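Local structure of uncharacterized protein (Pyrococcus horikoshii, 1ZJJ) at residues Ile216-Leu230 / Tyr244-Leu256. The protein is probably a magnesium-dependent phosphatase of the haloacid dehalogenase superfamily, though its natural substrate is not known. Numbering follows the deposited sequence.
Sequences IAFAKKFGMKAIMVL and YKPDLVLPSVYEL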
loop_
_atom_site.group_PDB
_atom_site.type_symbol
_atom_site.label_atom_id
_atom_site.label_comp_id
_atom_site.label_asym_id
_atom_site.label_seq_id
_atom_site.Cartn_x
_atom_site.Cartn_y
_atom_site.Cartn_z
ATOM N N ILE B 216 5.654 -21.615 -7.922
ATOM C CA ILE B 216 6.691 -21.999 -8.870
ATOM C C ILE B 216 7.979 -21.196 -8.690
ATOM O O ILE B 216 9.074 -21.743 -8.807
ATOM C CB ILE B 216 6.177 -21.880 -10.320
ATOM C CG1 ILE B 216 4.898 -22.705 -10.472
ATOM C CG2 ILE B 216 7.229 -22.385 -11.299
ATOM C CD1 ILE B 216 5.041 -24.162 -10.032
ATOM N N ALA B 217 7.850 -19.906 -8.391
ATOM C CA ALA B 217 9.027 -19.069 -8.187
ATOM C C ALA B 217 9.834 -19.632 -7.018
ATOM O O ALA B 217 11.060 -19.660 -7.040
ATOM C CB ALA B 217 8.599 -17.640 -7.896
ATOM N N PHE B 218 9.111 -20.095 -6.005
ATOM C CA PHE B 218 9.687 -20.670 -4.800
ATOM C C PHE B 218 10.518 -21.909 -5.142
ATOM O O PHE B 218 11.682 -22.012 -4.766
ATOM C CB PHE B 218 8.541 -21.042 -3.852
ATOM C CG PHE B 218 8.978 -21.556 -2.509
ATOM C CD1 PHE B 218 9.800 -20.799 -1.685
ATOM C CD2 PHE B 218 8.499 -22.778 -2.038
ATOM C CE1 PHE B 218 10.138 -21.249 -0.405
ATOM C CE2 PHE B 218 8.827 -23.237 -0.766
ATOM C CZ PHE B 218 9.650 -22.470 0.055
ATOM N N ALA B 219 9.909 -22.842 -5.867
ATOM C CA ALA B 219 10.579 -24.084 -6.249
ATOM C C ALA B 219 11.872 -23.836 -7.017
ATOM O O ALA B 219 12.905 -24.431 -6.709
ATOM C CB ALA B 219 9.648 -24.936 -7.074
ATOM N N LYS B 220 11.802 -22.957 -8.010
ATOM C CA LYS B 220 12.967 -22.628 -8.833
ATOM C C LYS B 220 14.100 -21.938 -8.084
ATOM O O LYS B 220 15.264 -22.227 -8.329
ATOM C CB LYS B 220 12.542 -21.757 -10.008
ATOM C CG LYS B 220 11.517 -22.413 -10.891
ATOM C CD LYS B 220 11.861 -23.872 -11.138
ATOM C CE LYS B 220 12.846 -24.010 -12.290
ATOM N NZ LYS B 220 12.534 -23.168 -13.473
ATOM N N LYS B 221 13.765 -21.017 -7.189
ATOM C CA LYS B 221 14.783 -20.307 -6.425
ATOM C C LYS B 221 15.515 -21.216 -5.453
ATOM O O LYS B 221 16.688 -21.005 -5.164
ATOM C CB LYS B 221 14.156 -19.129 -5.671
ATOM C CG LYS B 221 13.767 -17.971 -6.584
ATOM C CD LYS B 221 12.950 -16.911 -5.862
ATOM C CE LYS B 221 13.584 -16.536 -4.529
ATOM N NZ LYS B 221 12.760 -15.546 -3.798
ATOM N N PHE B 222 14.832 -22.242 -4.959
ATOM C CA PHE B 222 15.460 -23.147 -4.004
ATOM C C PHE B 222 15.707 -24.579 -4.478
ATOM O O PHE B 222 15.938 -25.483 -3.677
ATOM C CB PHE B 222 14.667 -23.113 -2.700
ATOM C CG PHE B 222 14.581 -21.737 -2.114
ATOM C CD1 PHE B 222 15.709 -21.129 -1.573
ATOM C CD2 PHE B 222 13.396 -21.010 -2.189
ATOM C CE1 PHE B 222 15.660 -19.809 -1.119
ATOM C CE2 PHE B 222 13.338 -19.695 -1.741
ATOM C CZ PHE B 222 14.472 -19.092 -1.206
ATOM N N GLY B 223 15.663 -24.771 -5.791
ATOM C CA GLY B 223 15.938 -26.081 -6.361
ATOM C C GLY B 223 14.975 -27.215 -6.078
ATOM O O GLY B 223 15.383 -28.372 -5.952
ATOM N N MET B 224 13.695 -26.893 -5.971
ATOM C CA MET B 224 12.676 -27.904 -5.738
ATOM C C MET B 224 12.060 -28.183 -7.099
ATOM O O MET B 224 11.967 -27.278 -7.932
ATOM C CB MET B 224 11.581 -27.366 -4.820
ATOM C CG MET B 224 12.062 -26.839 -3.495
ATOM S SD MET B 224 10.742 -25.909 -2.711
ATOM C CE MET B 224 9.690 -27.243 -2.085
ATOM N N LYS B 225 11.645 -29.421 -7.343
ATOM C CA LYS B 225 11.009 -29.729 -8.616
ATOM C C LYS B 225 9.756 -28.862 -8.662
ATOM O O LYS B 225 8.929 -28.910 -7.747
ATOM C CB LYS B 225 10.626 -31.210 -8.693
ATOM C CG LYS B 225 9.921 -31.595 -9.991
ATOM C CD LYS B 225 9.473 -33.049 -9.985
ATOM C CE LYS B 225 10.650 -34.003 -10.077
ATOM N NZ LYS B 225 11.330 -33.889 -11.399
ATOM N N ALA B 226 9.624 -28.067 -9.719
ATOM C CA ALA B 226 8.486 -27.159 -9.866
ATOM C C ALA B 226 7.308 -27.785 -10.614
ATOM O O ALA B 226 7.297 -27.862 -11.848
ATOM C CB ALA B 226 8.941 -25.868 -10.571
ATOM N N ILE B 227 6.309 -28.223 -9.856
ATOM C CA ILE B 227 5.130 -28.848 -10.440
ATOM C C ILE B 227 3.918 -27.939 -10.334
ATOM O O ILE B 227 3.517 -27.546 -9.241
ATOM C CB ILE B 227 4.786 -30.171 -9.730
ATOM C CG1 ILE B 227 6.019 -31.079 -9.681
ATOM C CG2 ILE B 227 3.627 -30.855 -10.455
ATOM C CD1 ILE B 227 5.826 -32.328 -8.836
ATOM N N MET B 228 3.333 -27.600 -11.472
ATOM C CA MET B 228 2.160 -26.747 -11.464
ATOM C C MET B 228 0.926 -27.540 -11.865
ATOM O O MET B 228 0.974 -28.379 -12.770
ATOM C CB MET B 228 2.342 -25.564 -12.422
ATOM C CG MET B 228 1.229 -24.532 -12.322
ATOM S SD MET B 228 1.436 -23.104 -13.418
ATOM C CE MET B 228 0.204 -23.437 -14.660
ATOM N N VAL B 229 -0.177 -27.293 -11.167
ATOM C CA VAL B 229 -1.435 -27.953 -11.492
ATOM C C VAL B 229 -2.330 -26.888 -12.112
ATOM O O VAL B 229 -2.127 -25.692 -11.885
ATOM C CB VAL B 229 -2.117 -28.563 -10.246
ATOM C CG1 VAL B 229 -1.310 -29.755 -9.751
ATOM C CG2 VAL B 229 -2.267 -27.510 -9.155
ATOM N N LEU B 230 -3.312 -27.311 -12.895
ATOM C CA LEU B 230 -4.195 -26.364 -13.570
ATOM C C LEU B 230 -5.538 -26.118 -12.872
ATOM O O LEU B 230 -6.416 -25.449 -13.421
ATOM C CB LEU B 230 -4.423 -26.846 -15.005
ATOM C CG LEU B 230 -3.112 -27.106 -15.751
ATOM C CD1 LEU B 230 -3.389 -27.708 -17.117
ATOM C CD2 LEU B 230 -2.341 -25.810 -15.887
ATOM N N TYR B 244 9.105 -17.562 -14.260
ATOM C CA TYR B 244 9.169 -18.852 -13.590
ATOM C C TYR B 244 8.552 -19.926 -14.478
ATOM O O TYR B 244 7.420 -19.788 -14.935
ATOM C CB TYR B 244 8.418 -18.751 -12.263
ATOM C CG TYR B 244 8.709 -17.447 -11.580
ATOM C CD1 TYR B 244 9.949 -17.205 -10.993
ATOM C CD2 TYR B 244 7.780 -16.417 -11.617
ATOM C CE1 TYR B 244 10.260 -15.957 -10.465
ATOM C CE2 TYR B 244 8.071 -15.165 -11.099
ATOM C CZ TYR B 244 9.310 -14.939 -10.523
ATOM O OH TYR B 244 9.583 -13.691 -10.018
ATOM N N LYS B 245 9.323 -20.987 -14.713
ATOM C CA LYS B 245 8.922 -22.122 -15.547
ATOM C C LYS B 245 8.786 -23.452 -14.789
ATOM O O LYS B 245 9.733 -23.950 -14.192
ATOM C CB LYS B 245 9.922 -22.299 -16.698
ATOM C CG LYS B 245 9.609 -21.507 -17.947
ATOM C CD LYS B 245 9.481 -20.021 -17.644
ATOM C CE LYS B 245 9.823 -19.193 -18.872
ATOM N NZ LYS B 245 8.660 -18.548 -19.526
ATOM N N PRO B 246 7.588 -24.049 -14.824
ATOM C CA PRO B 246 7.362 -25.322 -14.133
ATOM C C PRO B 246 8.165 -26.434 -14.797
ATOM O O PRO B 246 8.347 -26.414 -16.012
ATOM C CB PRO B 246 5.857 -25.553 -14.286
ATOM C CG PRO B 246 5.293 -24.187 -14.461
ATOM C CD PRO B 246 6.332 -23.516 -15.368
ATOM N N ASP B 247 8.635 -27.392 -14.003
ATOM C CA ASP B 247 9.384 -28.522 -14.528
ATOM C C ASP B 247 8.375 -29.539 -15.035
ATOM O O ASP B 247 8.676 -30.362 -15.894
ATOM C CB ASP B 247 10.232 -29.170 -13.433
ATOM C CG ASP B 247 11.311 -28.260 -12.921
ATOM O OD1 ASP B 247 12.039 -27.691 -13.763
ATOM O OD2 ASP B 247 11.441 -28.121 -11.686
ATOM N N LEU B 248 7.166 -29.472 -14.492
ATOM C CA LEU B 248 6.111 -30.397 -14.868
ATOM C C LEU B 248 4.754 -29.738 -14.670
ATOM O O LEU B 248 4.551 -28.996 -13.704
ATOM C CB LEU B 248 6.202 -31.660 -14.004
ATOM C CG LEU B 248 5.137 -32.749 -14.162
ATOM C CD1 LEU B 248 5.383 -33.542 -15.436
ATOM C CD2 LEU B 248 5.194 -33.679 -12.958
ATOM N N VAL B 249 3.836 -29.996 -15.595
ATOM C CA VAL B 249 2.489 -29.450 -15.516
ATOM C C VAL B 249 1.507 -30.615 -15.504
ATOM O O VAL B 249 1.575 -31.505 -16.354
ATOM C CB VAL B 249 2.161 -28.538 -16.723
ATOM C CG1 VAL B 249 0.759 -27.966 -16.571
ATOM C CG2 VAL B 249 3.182 -27.419 -16.828
ATOM N N LEU B 250 0.601 -30.612 -14.533
ATOM C CA LEU B 250 -0.390 -31.675 -14.418
ATOM C C LEU B 250 -1.788 -31.086 -14.303
ATOM O O LEU B 250 -1.962 -29.958 -13.847
ATOM C CB LEU B 250 -0.110 -32.546 -13.186
ATOM C CG LEU B 250 1.217 -33.301 -13.070
ATOM C CD1 LEU B 250 1.280 -33.971 -11.698
ATOM C CD2 LEU B 250 1.342 -34.334 -14.183
ATOM N N PRO B 251 -2.809 -31.845 -14.728
ATOM C CA PRO B 251 -4.202 -31.394 -14.666
ATOM C C PRO B 251 -4.618 -31.093 -13.221
ATOM O O PRO B 251 -5.291 -30.094 -12.944
ATOM C CB PRO B 251 -4.969 -32.579 -15.249
ATOM C CG PRO B 251 -3.981 -33.171 -16.218
ATOM C CD PRO B 251 -2.708 -33.142 -15.417
ATOM N N SER B 252 -4.216 -31.976 -12.311
ATOM C CA SER B 252 -4.522 -31.832 -10.891
ATOM C C SER B 252 -3.568 -32.718 -10.097
ATOM O O SER B 252 -2.792 -33.488 -10.671
ATOM C CB SER B 252 -5.971 -32.243 -10.601
ATOM O OG SER B 252 -6.121 -33.655 -10.572
ATOM N N VAL B 253 -3.621 -32.618 -8.774
ATOM C CA VAL B 253 -2.737 -33.426 -7.947
ATOM C C VAL B 253 -3.062 -34.913 -8.046
ATOM O O VAL B 253 -2.243 -35.752 -7.679
ATOM C CB VAL B 253 -2.803 -33.006 -6.472
ATOM C CG1 VAL B 253 -2.293 -31.578 -6.324
ATOM C CG2 VAL B 253 -4.231 -33.141 -5.957
ATOM N N TYR B 254 -4.250 -35.247 -8.537
ATOM C CA TYR B 254 -4.607 -36.656 -8.656
ATOM C C TYR B 254 -3.663 -37.363 -9.625
ATOM O O TYR B 254 -3.262 -38.503 -9.396
ATOM C CB TYR B 254 -6.054 -36.820 -9.131
ATOM C CG TYR B 254 -6.447 -38.269 -9.337
ATOM C CD1 TYR B 254 -6.470 -39.165 -8.270
ATOM C CD2 TYR B 254 -6.765 -38.750 -10.607
ATOM C CE1 TYR B 254 -6.800 -40.505 -8.463
ATOM C CE2 TYR B 254 -7.097 -40.085 -10.812
ATOM C CZ TYR B 254 -7.112 -40.957 -9.739
ATOM O OH TYR B 254 -7.440 -42.278 -9.948
ATOM N N GLU B 255 -3.307 -36.673 -10.704
ATOM C CA GLU B 255 -2.410 -37.226 -11.711
ATOM C C GLU B 255 -0.997 -37.487 -11.187
ATOM O O GLU B 255 -0.187 -38.126 -11.862
ATOM C CB GLU B 255 -2.342 -36.301 -12.930
ATOM C CG GLU B 255 -3.543 -36.393 -13.873
ATOM C CD GLU B 255 -4.846 -35.923 -13.249
ATOM O OE1 GLU B 255 -4.870 -34.822 -12.661
ATOM O OE2 GLU B 255 -5.853 -36.651 -13.355
ATOM N N LEU B 256 -0.700 -36.991 -9.988
ATOM C CA LEU B 256 0.613 -37.206 -9.392
ATOM C C LEU B 256 0.817 -38.678 -9.084
ATOM O O LEU B 256 1.945 -39.150 -9.012
ATOM C CB LEU B 256 0.768 -36.416 -8.089
ATOM C CG LEU B 256 1.426 -35.040 -8.151
ATOM C CD1 LEU B 256 1.516 -34.472 -6.728
ATOM C CD2 LEU B 256 2.814 -35.150 -8.766
#
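One face of the Tyr-244 ring lies on helix 212-221, where Ala-217 CB sits over it in a CH-pi contact, 3.5 Å from the ring centroid and displaced toward the rim, with CD1 the nearest ring atom. The first torsion (chi1 -41°), which puts CG anti to the carbonyl carbon, lays the ring over Ala-217, while Ile-216 CG2 lies against Tyr-244 CB and Pro-246 CG. Without the ring, as with an alanine here, the Ala-217 methyl would probably lose its aromatic cover and the loop part of its hold on the helix. The carboxylate of Asp-247 meets Ala-226: OD2 takes the Ala-226 N-H at 2.7 Å, almost straight (177°), on its anti side and 25° out of the carboxylate plane. Ala-226 O in turn accepts from both Asp-247 N and Leu-248 N. Lys-220 NZ hydrogen-bonds to a lone pair of Lys-245 O at 3.0 Å. Strands 225-229 and 248-250 pair in parallel, with hydrogen bonds from Met-228 N to Leu-248 O and Leu-250 N to Met-228 O. Helix 236-240 links them as a beta-alpha-beta unit and packs on Val-249 and Pro-246. In this Rossmann-like HAD core, Val-229 lies beside the magnesium ligand Asp-210; strand 204-209 flanks 225-229, leaving 248-250 outermost within the chain's six-stranded sheet.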